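Local coordinates for malonyl CoA-acyl carrier protein transacylase (Clostridium perfringens, PDB 3PTW) that probably transfers the malonyl group from malonyl-CoA to acyl carrier protein, the step that supplies extender units for fatty acid synthesis, at residues A[157-163]-A[251-256]. Sequence-based numbering, arbitrary orientation.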
loop_
_atom_site.group_PDB
_atom_site.type_symbol
_atom_site.label_atom_id
_atom_site.label_comp_id
_atom_site.label_asym_id
_atom_site.label_seq_id
_atom_site.Cartn_x
_atom_site.Cartn_y
_atom_site.Cartn_z
ATOM N N GLY A 157 -6.292 3.611 15.955
ATOM C CA GLY A 157 -5.070 3.245 15.231
ATOM C C GLY A 157 -5.388 3.101 13.747
ATOM O O GLY A 157 -6.432 2.553 13.389
ATOM N N ALA A 158 -4.503 3.614 12.889
ATOM C CA ALA A 158 -4.717 3.626 11.433
ATOM C C ALA A 158 -3.632 2.831 10.676
ATOM O O ALA A 158 -3.931 2.122 9.703
ATOM C CB ALA A 158 -4.799 5.088 10.907
ATOM N N ASN A 159 -2.386 2.958 11.130
ATOM C CA ASN A 159 -1.260 2.214 10.559
ATOM C C ASN A 159 -0.305 1.745 11.640
ATOM O O ASN A 159 -0.068 2.454 12.616
ATOM C CB ASN A 159 -0.492 3.068 9.549
ATOM C CG ASN A 159 -1.381 3.631 8.459
ATOM O OD1 ASN A 159 -1.452 3.085 7.380
ATOM N ND2 ASN A 159 -2.075 4.725 8.749
ATOM N N TYR A 160 0.217 0.538 11.472
ATOM C CA TYR A 160 1.282 -0.003 12.319
ATOM C C TYR A 160 2.381 -0.427 11.347
ATOM O O TYR A 160 2.339 -1.502 10.763
ATOM C CB TYR A 160 0.773 -1.158 13.203
ATOM C CG TYR A 160 -0.245 -0.673 14.204
ATOM C CD1 TYR A 160 0.156 -0.219 15.475
ATOM C CD2 TYR A 160 -1.607 -0.600 13.873
ATOM C CE1 TYR A 160 -0.781 0.270 16.399
ATOM C CE2 TYR A 160 -2.545 -0.110 14.790
ATOM C CZ TYR A 160 -2.117 0.320 16.046
ATOM O OH TYR A 160 -3.022 0.804 16.952
ATOM N N ASN A 161 3.340 0.465 11.146
ATOM C CA ASN A 161 4.272 0.331 10.038
ATOM C C ASN A 161 5.612 -0.279 10.404
ATOM O O ASN A 161 6.191 -1.010 9.597
ATOM C CB ASN A 161 4.443 1.671 9.321
ATOM C CG ASN A 161 3.141 2.165 8.683
ATOM O OD1 ASN A 161 2.333 1.378 8.191
ATOM N ND2 ASN A 161 2.947 3.464 8.686
ATOM N N SER A 162 6.101 0.029 11.610
ATOM C CA SER A 162 7.380 -0.483 12.107
ATOM C C SER A 162 7.516 -0.103 13.591
ATOM O O SER A 162 6.699 0.669 14.078
ATOM C CB SER A 162 8.548 0.065 11.267
ATOM O OG SER A 162 8.970 1.335 11.722
ATOM N N PRO A 163 8.543 -0.633 14.315
ATOM C CA PRO A 163 8.708 -0.281 15.748
ATOM C C PRO A 163 8.893 1.227 15.926
ATOM O O PRO A 163 9.776 1.819 15.300
ATOM C CB PRO A 163 10.004 -1.003 16.161
ATOM C CG PRO A 163 10.286 -1.997 15.065
ATOM C CD PRO A 163 9.674 -1.433 13.810
ATOM N N LYS A 251 -10.303 0.077 8.943
ATOM C CA LYS A 251 -9.593 -0.622 10.026
ATOM C C LYS A 251 -8.072 -0.388 9.941
ATOM O O LYS A 251 -7.573 0.012 8.897
ATOM C CB LYS A 251 -9.863 -2.137 9.959
ATOM C CG LYS A 251 -11.272 -2.579 10.365
ATOM C CD LYS A 251 -11.600 -2.032 11.719
ATOM C CE LYS A 251 -13.021 -2.335 12.183
ATOM N NZ LYS A 251 -13.073 -1.822 13.584
ATOM N N PRO A 252 -7.331 -0.680 11.029
ATOM C CA PRO A 252 -5.889 -0.521 11.053
ATOM C C PRO A 252 -5.168 -1.328 9.965
ATOM O O PRO A 252 -5.527 -2.479 9.705
ATOM C CB PRO A 252 -5.507 -1.081 12.442
ATOM C CG PRO A 252 -6.697 -0.812 13.274
ATOM C CD PRO A 252 -7.849 -1.083 12.353
ATOM N N VAL A 253 -4.153 -0.718 9.361
ATOM C CA VAL A 253 -3.222 -1.421 8.469
ATOM C C VAL A 253 -2.110 -2.055 9.305
ATOM O O VAL A 253 -1.187 -1.373 9.765
ATOM C CB VAL A 253 -2.638 -0.483 7.397
ATOM C CG1 VAL A 253 -1.666 -1.227 6.472
ATOM C CG2 VAL A 253 -3.765 0.132 6.585
ATOM N N LEU A 254 -2.209 -3.365 9.511
ATOM C CA LEU A 254 -1.214 -4.088 10.280
ATOM C C LEU A 254 -0.012 -4.456 9.402
ATOM O O LEU A 254 0.324 -5.641 9.261
ATOM C CB LEU A 254 -1.854 -5.329 10.918
ATOM C CG LEU A 254 -2.606 -5.186 12.247
ATOM C CD1 LEU A 254 -3.119 -3.794 12.521
ATOM C CD2 LEU A 254 -3.737 -6.189 12.399
ATOM N N PHE A 255 0.627 -3.443 8.803
ATOM C CA PHE A 255 1.801 -3.683 7.935
ATOM C C PHE A 255 2.948 -4.400 8.627
ATOM O O PHE A 255 3.569 -5.293 8.031
ATOM C CB PHE A 255 2.343 -2.404 7.297
ATOM C CG PHE A 255 3.461 -2.660 6.281
ATOM C CD1 PHE A 255 3.161 -3.143 5.002
ATOM C CD2 PHE A 255 4.794 -2.412 6.605
ATOM C CE1 PHE A 255 4.175 -3.379 4.059
ATOM C CE2 PHE A 255 5.818 -2.641 5.669
ATOM C CZ PHE A 255 5.505 -3.118 4.394
ATOM N N ILE A 256 3.254 -3.999 9.865
ATOM C CA ILE A 256 4.345 -4.647 10.600
ATOM C C ILE A 256 4.082 -6.151 10.772
ATOM O O ILE A 256 4.990 -6.965 10.564
ATOM C CB ILE A 256 4.713 -3.945 11.957
ATOM C CG1 ILE A 256 5.916 -4.649 12.613
ATOM C CG2 ILE A 256 3.527 -3.914 12.916
ATOM C CD1 ILE A 256 6.419 -4.012 13.900
#
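The Y160 ring meets P252 at its edge, CB of P252 lying in the ring plane 3.9 Å from CE2 of Y160, while CD1 of L254 approaches CD2 obliquely; Y160 lies alongside both. CG of Y160 stands anti to its carbonyl carbon (chi1 -66°), carrying the ring back toward P252. The F255 ring receives its neighbour edge-on: the carbonyl O of N161 lies in its plane, 3.6 Å from CD2. The N161 side chain crosses F255 at about a right angle, amide and ring planes 71° apart, and brings OD1, buried without a polar partner, to 3.9 Å from CB of F255. Backbones run parallel through a single bridge at N159 and V253. V253 N donates almost straight to A158 O (2.9 Å), from above the carbonyl plane, V253 O accepts from Y160 N, and I256 N bonds to Y160 O (2.8 Å). N161 and F255 touch L90 of the probable nucleophile elbow (GxSxG), and V253 touches H199. The bridge ties outer strand 155-162 of the small antiparallel subdomain, ferredoxin-like as in this family, to the loop entering helix 255-264 of the large alpha/beta subdomain, and the I256 bond ties it to that helix's first turn.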